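Local coordinates for terminal uridylyltransferase 1 (Trypanosoma brucei, PDB 5I49), which catalyses the addition of uridines from UTP to the 3'-hydroxyl of guide RNAs, ribosomal RNAs and some mRNAs during mitochondrial RNA editing in trypanosomes, at residues 98-103 with 148-153; 294-299 with 467-472; 332-337 with 463-468. All coordinates share one frame; numbering follows the deposited sequence. Where two conformers were deposited one is given.

Interaction 1. Residues 98-103 with 148-153; sequences RRWHDK and RSITEL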
# COMPACT_ATOMS: atom_id res chain seq x y z
N ARG A 98 -8.61 -6.12 -20.23
CA ARG A 98 -8.18 -6.25 -21.63
C ARG A 98 -9.34 -6.17 -22.62
O ARG A 98 -9.14 -5.89 -23.80
CB ARG A 98 -7.36 -7.51 -21.86
CG ARG A 98 -5.95 -7.42 -21.29
CD ARG A 98 -5.11 -8.64 -21.69
NE ARG A 98 -4.88 -8.70 -23.15
CZ ARG A 98 -4.30 -9.71 -23.78
NH1 ARG A 98 -4.13 -9.66 -25.10
NH2 ARG A 98 -3.90 -10.78 -23.10
N ARG A 99 -10.55 -6.40 -22.14
CA ARG A 99 -11.73 -6.25 -22.97
C ARG A 99 -11.96 -4.77 -23.28
O ARG A 99 -12.50 -4.41 -24.33
CB ARG A 99 -12.95 -6.85 -22.27
CG ARG A 99 -14.28 -6.63 -22.97
CD ARG A 99 -14.26 -7.17 -24.40
NE ARG A 99 -13.69 -8.51 -24.48
CZ ARG A 99 -14.35 -9.62 -24.15
NH1 ARG A 99 -15.60 -9.56 -23.71
NH2 ARG A 99 -13.75 -10.80 -24.26
N TRP A 100 -11.52 -3.91 -22.36
CA TRP A 100 -11.64 -2.45 -22.51
C TRP A 100 -10.49 -1.91 -23.34
O TRP A 100 -10.68 -1.04 -24.19
CB TRP A 100 -11.65 -1.78 -21.13
CG TRP A 100 -11.33 -0.31 -21.11
CD1 TRP A 100 -12.13 0.72 -21.53
CD2 TRP A 100 -10.13 0.30 -20.59
NE1 TRP A 100 -11.50 1.93 -21.32
CE2 TRP A 100 -10.27 1.70 -20.75
CE3 TRP A 100 -8.95 -0.19 -20.02
CZ2 TRP A 100 -9.28 2.60 -20.36
CZ3 TRP A 100 -7.97 0.70 -19.64
CH2 TRP A 100 -8.13 2.08 -19.81
N HIS A 101 -9.30 -2.44 -23.10
CA HIS A 101 -8.12 -2.00 -23.83
C HIS A 101 -7.16 -3.17 -23.91
O HIS A 101 -6.53 -3.53 -22.90
CB HIS A 101 -7.46 -0.82 -23.11
CG HIS A 101 -6.37 -0.17 -23.90
ND1 HIS A 101 -6.62 0.71 -24.93
CD2 HIS A 101 -5.02 -0.28 -23.81
CE1 HIS A 101 -5.47 1.13 -25.43
NE2 HIS A 101 -4.48 0.54 -24.77
N ASP A 102 -7.04 -3.77 -25.09
CA ASP A 102 -6.31 -5.03 -25.21
C ASP A 102 -4.87 -4.99 -24.72
O ASP A 102 -4.32 -5.99 -24.24
CB ASP A 102 -6.32 -5.53 -26.66
CG ASP A 102 -5.59 -6.84 -26.81
OD1 ASP A 102 -6.12 -7.87 -26.35
OD2 ASP A 102 -4.47 -6.82 -27.36
N LYS A 103 -4.23 -3.83 -24.85
CA LYS A 103 -2.82 -3.73 -24.50
C LYS A 103 -2.56 -3.36 -23.04
O LYS A 103 -1.42 -3.29 -22.62
CB LYS A 103 -2.12 -2.74 -25.43
CG LYS A 103 -2.01 -3.27 -26.85
CD LYS A 103 -1.37 -2.25 -27.78
CE LYS A 103 0.10 -2.07 -27.48
NZ LYS A 103 0.76 -1.20 -28.49
N ARG A 148 -15.48 4.52 -15.63
CA ARG A 148 -16.85 4.12 -15.97
C ARG A 148 -16.90 2.86 -16.83
O ARG A 148 -17.74 2.00 -16.60
CB ARG A 148 -17.61 5.28 -16.63
CG ARG A 148 -17.87 6.42 -15.63
CD ARG A 148 -18.05 7.79 -16.29
NE ARG A 148 -19.26 7.85 -17.11
CZ ARG A 148 -19.28 8.20 -18.39
NH1 ARG A 148 -18.15 8.54 -19.02
NH2 ARG A 148 -20.43 8.22 -19.05
N SER A 149 -15.99 2.77 -17.81
CA SER A 149 -15.96 1.61 -18.69
C SER A 149 -15.67 0.32 -17.92
O SER A 149 -16.37 -0.68 -18.10
CB SER A 149 -14.91 1.80 -19.79
OG SER A 149 -15.30 2.85 -20.65
N ILE A 150 -14.64 0.36 -17.08
CA ILE A 150 -14.22 -0.84 -16.35
C ILE A 150 -15.27 -1.22 -15.31
O ILE A 150 -15.54 -2.40 -15.08
CB ILE A 150 -12.85 -0.62 -15.65
CG1 ILE A 150 -11.75 -0.35 -16.68
CG2 ILE A 150 -12.46 -1.84 -14.81
CD1 ILE A 150 -11.51 -1.49 -17.61
N THR A 151 -15.89 -0.21 -14.69
CA THR A 151 -16.96 -0.51 -13.75
C THR A 151 -18.07 -1.30 -14.45
O THR A 151 -18.59 -2.28 -13.90
CB THR A 151 -17.50 0.77 -13.13
OG1 THR A 151 -16.43 1.40 -12.40
CG2 THR A 151 -18.63 0.46 -12.16
N GLU A 152 -18.41 -0.90 -15.67
CA GLU A 152 -19.49 -1.59 -16.36
C GLU A 152 -19.08 -3.02 -16.70
O GLU A 152 -19.89 -3.95 -16.61
CB GLU A 152 -19.92 -0.82 -17.62
CG GLU A 152 -21.05 -1.51 -18.38
CD GLU A 152 -21.46 -0.74 -19.62
OE1 GLU A 152 -20.58 -0.10 -20.24
OE2 GLU A 152 -22.66 -0.77 -19.97
N LEU A 153 -17.82 -3.21 -17.08
CA LEU A 153 -17.34 -4.56 -17.41
C LEU A 153 -17.42 -5.46 -16.19
O LEU A 153 -17.83 -6.61 -16.29
CB LEU A 153 -15.93 -4.50 -17.97
CG LEU A 153 -15.80 -3.90 -19.37
CD1 LEU A 153 -14.35 -3.90 -19.79
CD2 LEU A 153 -16.65 -4.68 -20.37
O HOH W 1 -13.09 4.35 -21.62
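Trp100 of helix 80-100 faces the middle of helix 143-157, and the backbones come closest where its CA lies 6.9 Å from CA of Ile150. The indole carries most of the contact. Its CG stands anti to the backbone N (chi1 161°), which sends the ring toward helix 143-157. The root of the side chain is met by two residues: Ile150 CD1 lies 3.5 Å from Trp100 CB, and Leu153 CD1 reaches the same Trp100 CB at 3.7 Å. Ile150 CG1 lies over one face of the indole, toward its rim, while CB of His101 lies over the opposite face, so the ring is sandwiched between its own chain neighbour and the second helix. At the pyrrole end, Ser149 CB comes obliquely to within 3.5 Å of Trp100 CD1. A water in the plane of the indole accepts from Trp100 NE1 at 2.9 Å and is also hydrogen-bonded to Ser149 OG, a hydroxyl that bonds in addition to the carbonyl of Asn145 in the preceding turn. Arg99 adds only its aliphatic part, CG lying 4.0 Å from Leu153 CD2 before the chain bends away. No direct hydrogen bond joins the two segments; the polar link is the water, and the rest is apolar. Ile150 also touches Val97 of helix 80-100 and Ile175 of strand 174-177. The arrangement is helix-to-helix packing within the nucleotidyltransferase palm domain, whose mixed sheet, as in relatives, probably carries the catalytic aspartates on or beside its strands.

Interaction 2. Residues 294-299 with 467-472; sequences IRNSTL and DPYEEN. With 2KH (5'-O-[(S)-hydroxy{[(S)-hydroxy(phosphonooxy)phosphoryl]amino}phosphoryl]uridine), chain C.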
# COMPACT_ATOMS: atom_id res chain seq x y z
N ILE A 294 4.18 2.06 -8.64
CA ILE A 294 4.96 0.87 -8.96
C ILE A 294 6.43 1.09 -8.63
O ILE A 294 7.05 0.26 -7.93
CB ILE A 294 4.79 0.47 -10.44
CG1 ILE A 294 3.35 0.07 -10.72
CG2 ILE A 294 5.73 -0.69 -10.79
CD1 ILE A 294 3.01 0.01 -12.23
N ARG A 295 6.99 2.20 -9.10
CA ARG A 295 8.40 2.49 -8.88
C ARG A 295 8.66 2.67 -7.38
O ARG A 295 9.64 2.10 -6.85
CB ARG A 295 8.80 3.75 -9.65
CG ARG A 295 10.30 3.92 -9.82
CD ARG A 295 10.62 5.14 -10.68
NE ARG A 295 12.03 5.20 -11.02
CZ ARG A 295 12.63 6.28 -11.51
NH1 ARG A 295 11.93 7.39 -11.71
NH2 ARG A 295 13.92 6.24 -11.80
N ASN A 296 7.79 3.45 -6.74
CA ASN A 296 7.74 3.64 -5.27
C ASN A 296 7.88 2.33 -4.50
O ASN A 296 8.78 2.14 -3.65
CB ASN A 296 6.36 4.23 -4.87
CG ASN A 296 6.30 5.73 -5.02
OD1 ASN A 296 7.31 6.41 -4.93
ND2 ASN A 296 5.11 6.25 -5.25
N SER A 297 6.93 1.44 -4.79
CA SER A 297 6.83 0.18 -4.06
C SER A 297 8.07 -0.67 -4.30
O SER A 297 8.49 -1.40 -3.40
CB SER A 297 5.57 -0.56 -4.49
OG SER A 297 4.41 0.20 -4.21
N THR A 298 8.63 -0.61 -5.50
CA THR A 298 9.81 -1.41 -5.83
C THR A 298 11.04 -0.90 -5.07
O THR A 298 11.86 -1.68 -4.60
CB THR A 298 10.07 -1.42 -7.34
OG1 THR A 298 8.89 -1.88 -8.00
CG2 THR A 298 11.23 -2.33 -7.67
N LEU A 299 11.14 0.42 -4.93
CA LEU A 299 12.24 0.98 -4.16
C LEU A 299 12.10 0.55 -2.70
O LEU A 299 13.08 0.12 -2.08
CB LEU A 299 12.23 2.51 -4.25
CG LEU A 299 13.31 3.23 -3.43
CD1 LEU A 299 14.70 2.80 -3.85
CD2 LEU A 299 13.15 4.73 -3.58
N ASP A 467 9.93 13.24 -1.09
CA ASP A 467 9.47 12.10 -1.87
C ASP A 467 10.54 11.72 -2.87
O ASP A 467 11.08 12.59 -3.56
CB ASP A 467 8.18 12.43 -2.61
CG ASP A 467 7.63 11.23 -3.35
OD1 ASP A 467 8.03 11.01 -4.52
OD2 ASP A 467 6.83 10.50 -2.75
N PRO A 468 10.85 10.43 -2.97
CA PRO A 468 11.95 9.95 -3.82
C PRO A 468 11.78 10.29 -5.31
O PRO A 468 12.78 10.55 -5.97
CB PRO A 468 11.89 8.43 -3.65
CG PRO A 468 11.24 8.23 -2.32
CD PRO A 468 10.28 9.36 -2.13
N TYR A 469 10.55 10.28 -5.83
CA TYR A 469 10.38 10.47 -7.28
C TYR A 469 9.63 11.72 -7.70
O TYR A 469 9.67 12.11 -8.87
CB TYR A 469 9.76 9.22 -7.90
CG TYR A 469 10.64 8.02 -7.76
CD1 TYR A 469 11.89 7.97 -8.38
CD2 TYR A 469 10.25 6.93 -6.98
CE1 TYR A 469 12.71 6.88 -8.25
CE2 TYR A 469 11.06 5.84 -6.85
CZ TYR A 469 12.29 5.81 -7.48
OH TYR A 469 13.10 4.71 -7.34
N GLU A 470 8.96 12.36 -6.76
CA GLU A 470 8.26 13.60 -7.07
C GLU A 470 8.98 14.78 -6.43
O GLU A 470 8.87 15.02 -5.23
CB GLU A 470 6.82 13.50 -6.60
CG GLU A 470 6.00 12.55 -7.46
CD GLU A 470 4.77 12.02 -6.76
OE1 GLU A 470 4.51 12.43 -5.61
OE2 GLU A 470 4.06 11.18 -7.36
N GLU A 471 9.72 15.52 -7.24
CA GLU A 471 10.51 16.63 -6.71
C GLU A 471 9.64 17.77 -6.15
O GLU A 471 8.52 18.01 -6.59
CB GLU A 471 11.52 17.16 -7.74
CG GLU A 471 12.72 17.86 -7.09
CD GLU A 471 13.66 18.51 -8.11
OE1 GLU A 471 14.46 19.37 -7.69
OE2 GLU A 471 13.59 18.16 -9.31
N ASN A 472 10.20 18.44 -5.15
CA ASN A 472 9.55 19.54 -4.46
C ASN A 472 8.21 19.16 -3.85
O ASN A 472 7.29 19.97 -3.82
CB ASN A 472 9.42 20.77 -5.37
CG ASN A 472 9.32 22.06 -4.59
OD1 ASN A 472 9.85 22.16 -3.48
ND2 ASN A 472 8.63 23.05 -5.14
PA 2KH C . -0.03 3.56 1.58
O1A 2KH C . -1.51 3.52 1.29
O2A 2KH C . 0.35 4.90 2.40
N3A 2KH C . 0.52 2.19 2.36
O5' 2KH C . 0.77 3.65 0.24
PB 2KH C . -0.57 1.01 2.80
O1B 2KH C . 0.24 -0.26 3.05
O2B 2KH C . -1.63 0.68 1.70
O3B 2KH C . -1.22 1.33 4.23
PG 2KH C . -2.60 2.04 4.56
O1G 2KH C . -3.43 1.11 5.40
O2G 2KH C . -3.35 2.42 3.32
O3G 2KH C . -2.29 3.27 5.33
C5' 2KH C . 0.68 2.58 -0.72
C4' 2KH C . 1.43 2.81 -1.96
O4' 2KH C . 0.91 3.99 -2.58
C1' 2KH C . 2.00 4.74 -3.10
C2' 2KH C . 3.20 3.91 -2.84
O2' 2KH C . 3.44 3.03 -3.91
C3' 2KH C . 2.86 3.14 -1.68
O3' 2KH C . 3.65 2.00 -1.58
N1 2KH C . 2.05 6.02 -2.50
C6 2KH C . 1.42 6.28 -1.32
C2 2KH C . 2.73 7.02 -3.12
O2 2KH C . 3.30 6.80 -4.20
N3 2KH C . 2.81 8.24 -2.60
C4 2KH C . 2.21 8.55 -1.42
O4 2KH C . 2.31 9.86 -0.89
C5 2KH C . 1.49 7.55 -0.75
O HOH W 2 5.83 9.07 -7.15
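Arg295 lies across the face of Tyr469, joining the UTP-binding helix 292-304 to the nucleotide recognition motif, the loop that borders the uridine pocket in this family of terminal transferases. The arginine chain is extended from CG to NE and passes over the middle of the ring, with Arg295 CD 3.6 Å from the Tyr469 centroid and 12° off its normal, a CH-pi contact. Beyond it the guanidinium continues nearly parallel to the ring, the planes 15° apart, with Tyr469 CE1 over the centre of its face and 3.3 Å from Arg295 NE. Pro468 CB lies over the opposite face of the phenol, toward its rim. At the ring edge, near its plane, Asn296 OD1 stands 3.6 Å from Tyr469 CD2, while Leu299 CD2 closes the hydroxyl end obliquely and reaches Pro468 CB at 3.9 Å.

Polar ends are held from outside this pair: Arg295 NE donates to the carbonyl of Ile361, and Tyr469 OH bonds that of Pro358, so the loop containing both carbonyls fixes the pair at two points. Ser297 extends the helix surface to the bound UTP analogue, whose O3' makes a weak bond to Ser297 OG. The bend that presents Tyr469 is set by an Asx motif: Asp467 OD1 accepts from Tyr469 N at 2.9 Å, above the carboxylate plane (an Asx turn), and from Glu470 N at 2.8 Å, on the anti side.

Interaction 3. Residues 332-337 with 463-468; sequences GYFTSY and LCIEDP. With 2KH (5'-O-[(S)-hydroxy{[(S)-hydroxy(phosphonooxy)phosphoryl]amino}phosphoryl]uridine), chain C.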
# COMPACT_ATOMS: atom_id res chain seq x y z
N GLY A 332 -4.04 15.48 7.40
CA GLY A 332 -2.82 16.20 7.08
C GLY A 332 -1.54 15.66 7.70
O GLY A 332 -0.47 16.25 7.50
N TYR A 333 -1.62 14.56 8.45
CA TYR A 333 -0.40 13.99 9.00
C TYR A 333 0.28 13.11 7.96
O TYR A 333 0.07 13.28 6.75
CB TYR A 333 -0.69 13.20 10.28
CG TYR A 333 -1.07 14.11 11.43
CD1 TYR A 333 -2.39 14.48 11.64
CD2 TYR A 333 -0.10 14.60 12.30
CE1 TYR A 333 -2.74 15.31 12.69
CE2 TYR A 333 -0.44 15.44 13.34
CZ TYR A 333 -1.76 15.78 13.53
OH TYR A 333 -2.11 16.61 14.58
N PHE A 334 1.10 12.17 8.41
CA PHE A 334 1.83 11.30 7.50
C PHE A 334 0.99 10.16 6.93
O PHE A 334 -0.05 9.79 7.49
CB PHE A 334 3.07 10.74 8.21
CG PHE A 334 4.12 11.77 8.47
CD1 PHE A 334 4.55 12.61 7.44
CD2 PHE A 334 4.69 11.91 9.73
CE1 PHE A 334 5.53 13.57 7.68
CE2 PHE A 334 5.67 12.87 9.97
CZ PHE A 334 6.09 13.69 8.94
N THR A 335 1.43 9.62 5.80
CA THR A 335 0.88 8.39 5.27
C THR A 335 1.76 7.24 5.74
O THR A 335 2.85 7.46 6.26
CB THR A 335 0.92 8.39 3.74
OG1 THR A 335 2.26 8.71 3.32
CG2 THR A 335 -0.03 9.44 3.17
N SER A 336 1.29 6.02 5.53
CA SER A 336 2.08 4.84 5.83
C SER A 336 3.34 4.85 4.98
O SER A 336 4.41 4.45 5.42
CB SER A 336 1.26 3.59 5.53
OG SER A 336 0.20 3.47 6.47
N TYR A 337 3.22 5.34 3.76
CA TYR A 337 4.36 5.47 2.86
C TYR A 337 5.45 6.37 3.45
O TYR A 337 6.64 6.01 3.45
CB TYR A 337 3.84 5.99 1.52
CG TYR A 337 4.88 6.38 0.50
CD1 TYR A 337 5.66 5.42 -0.13
CD2 TYR A 337 5.02 7.70 0.12
CE1 TYR A 337 6.59 5.78 -1.09
CE2 TYR A 337 5.93 8.07 -0.84
CZ TYR A 337 6.71 7.12 -1.44
OH TYR A 337 7.62 7.49 -2.39
N LEU A 463 8.34 19.75 9.45
CA LEU A 463 8.86 18.39 9.36
C LEU A 463 8.93 18.04 7.88
O LEU A 463 7.92 18.08 7.16
CB LEU A 463 7.95 17.39 10.08
CG LEU A 463 7.54 17.72 11.52
CD1 LEU A 463 6.75 16.55 12.13
CD2 LEU A 463 8.74 18.07 12.40
N CYS A 464 10.13 17.72 7.41
CA CYS A 464 10.33 17.52 5.98
C CYS A 464 10.76 16.12 5.64
O CYS A 464 11.73 15.61 6.20
CB CYS A 464 11.41 18.47 5.47
SG CYS A 464 10.94 20.19 5.64
N ILE A 465 10.03 15.51 4.71
CA ILE A 465 10.40 14.22 4.14
C ILE A 465 10.32 14.38 2.63
O ILE A 465 9.26 14.71 2.09
CB ILE A 465 9.42 13.12 4.57
CG1 ILE A 465 9.34 13.04 6.09
CG2 ILE A 465 9.84 11.77 4.01
CD1 ILE A 465 8.45 11.88 6.62
N GLU A 466 11.43 14.15 1.94
CA GLU A 466 11.45 14.30 0.49
C GLU A 466 10.86 13.06 -0.16
O GLU A 466 11.23 11.94 0.19
CB GLU A 466 12.88 14.52 -0.01
CG GLU A 466 12.97 14.68 -1.54
CD GLU A 466 14.33 15.13 -2.03
OE1 GLU A 466 15.32 14.98 -1.29
OE2 GLU A 466 14.41 15.63 -3.17
N ASP A 467 9.93 13.24 -1.09
CA ASP A 467 9.47 12.10 -1.87
C ASP A 467 10.54 11.72 -2.87
O ASP A 467 11.08 12.59 -3.56
CB ASP A 467 8.18 12.43 -2.61
CG ASP A 467 7.63 11.23 -3.35
OD1 ASP A 467 8.03 11.01 -4.52
OD2 ASP A 467 6.83 10.50 -2.75
N PRO A 468 10.85 10.43 -2.97
CA PRO A 468 11.95 9.95 -3.82
C PRO A 468 11.78 10.29 -5.31
O PRO A 468 12.78 10.55 -5.97
CB PRO A 468 11.89 8.43 -3.65
CG PRO A 468 11.24 8.23 -2.32
CD PRO A 468 10.28 9.36 -2.13
PA 2KH C . -0.03 3.56 1.58
O1A 2KH C . -1.51 3.52 1.29
O2A 2KH C . 0.35 4.90 2.40
N3A 2KH C . 0.52 2.19 2.36
O5' 2KH C . 0.77 3.65 0.24
PB 2KH C . -0.57 1.01 2.80
O1B 2KH C . 0.24 -0.26 3.05
O2B 2KH C . -1.63 0.68 1.70
O3B 2KH C . -1.22 1.33 4.23
PG 2KH C . -2.60 2.04 4.56
O1G 2KH C . -3.43 1.11 5.40
O2G 2KH C . -3.35 2.42 3.32
O3G 2KH C . -2.29 3.27 5.33
C5' 2KH C . 0.68 2.58 -0.72
C4' 2KH C . 1.43 2.81 -1.96
O4' 2KH C . 0.91 3.99 -2.58
C1' 2KH C . 2.00 4.74 -3.10
C2' 2KH C . 3.20 3.91 -2.84
O2' 2KH C . 3.44 3.03 -3.91
C3' 2KH C . 2.86 3.14 -1.68
O3' 2KH C . 3.65 2.00 -1.58
N1 2KH C . 2.05 6.02 -2.50
C6 2KH C . 1.42 6.28 -1.32
C2 2KH C . 2.73 7.02 -3.12
O2 2KH C . 3.30 6.80 -4.20
N3 2KH C . 2.81 8.24 -2.60
C4 2KH C . 2.21 8.55 -1.42
O4 2KH C . 2.31 9.86 -0.89
C5 2KH C . 1.49 7.55 -0.75
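Tyr337 divides its ring between two tasks, one face lying against the uracil of the bound UTP analogue and the edge meeting the carboxylate of Asp467. C2 of the base sits 4.0 Å above the centre of the ring, and Tyr337 CD2 comes within 3.3 Å of the base C4. With CG anti to the backbone N (chi1 172°), the ring reaches along the base and brings its hydroxyl to Asp467. There Tyr337 OH is 3.1 Å from Asp467 OD2, which lies near the ring plane, with the carboxylate turned 45° against the ring. The other oxygen, Asp467 OD1, is taken by the backbone N of Tyr469 and of Glu470. Pro468 CD, 3.3 Å from Tyr337 OH, meets the same end of the phenol. Ile465 to Pro468 belong to the nucleotide recognition motif, which thus touches the residue that lies against the base.

The partner segment enters helix 336-349 here, with Thr335 as N-cap, its OG1 accepting from the backbone N of Ala338. The triphosphate analogue is held at this helix start: Ser336 OG donates to O3G of the ligand at 2.7 Å, and Tyr337 N donates to O2A at 3.2 Å, an arrangement in which the helix dipole would probably assist. Lys318 and Lys322 also bind the ligand, and Asn327 bonds Ser336 OG.

Away from the ligand the contact becomes apolar. Phe334 and Ile465 come at each other from opposite directions, Phe334 CE1 lying 3.5 Å from Ile465 CD1, and Phe334 CZ lies 4.3 Å from Leu463 CB. Ile465 also touches Ile341 and Met342 of helix 336-349.

The three contacts divide between two regions of the enzyme. Interaction 1 is partly buried in the palm domain, its centre about 28 Å and about 34 Å from those of interactions 2 and 3; it packs one helix on another, with a water as its polar link. Interactions 2 and 3 are buried, share Asp467 and Pro468, and both touch the same nucleotide, with centres about 12 Å apart. They meet at Asn296 OD1 and Tyr337 OH, 2.8 Å apart, a probable but weak hydrogen bond. In interaction 2 an arginine lying over a tyrosine face predominates, whereas interaction 3 combines a tyrosine face against the uracil and phosphate binding with an apolar patch farther from the ligand.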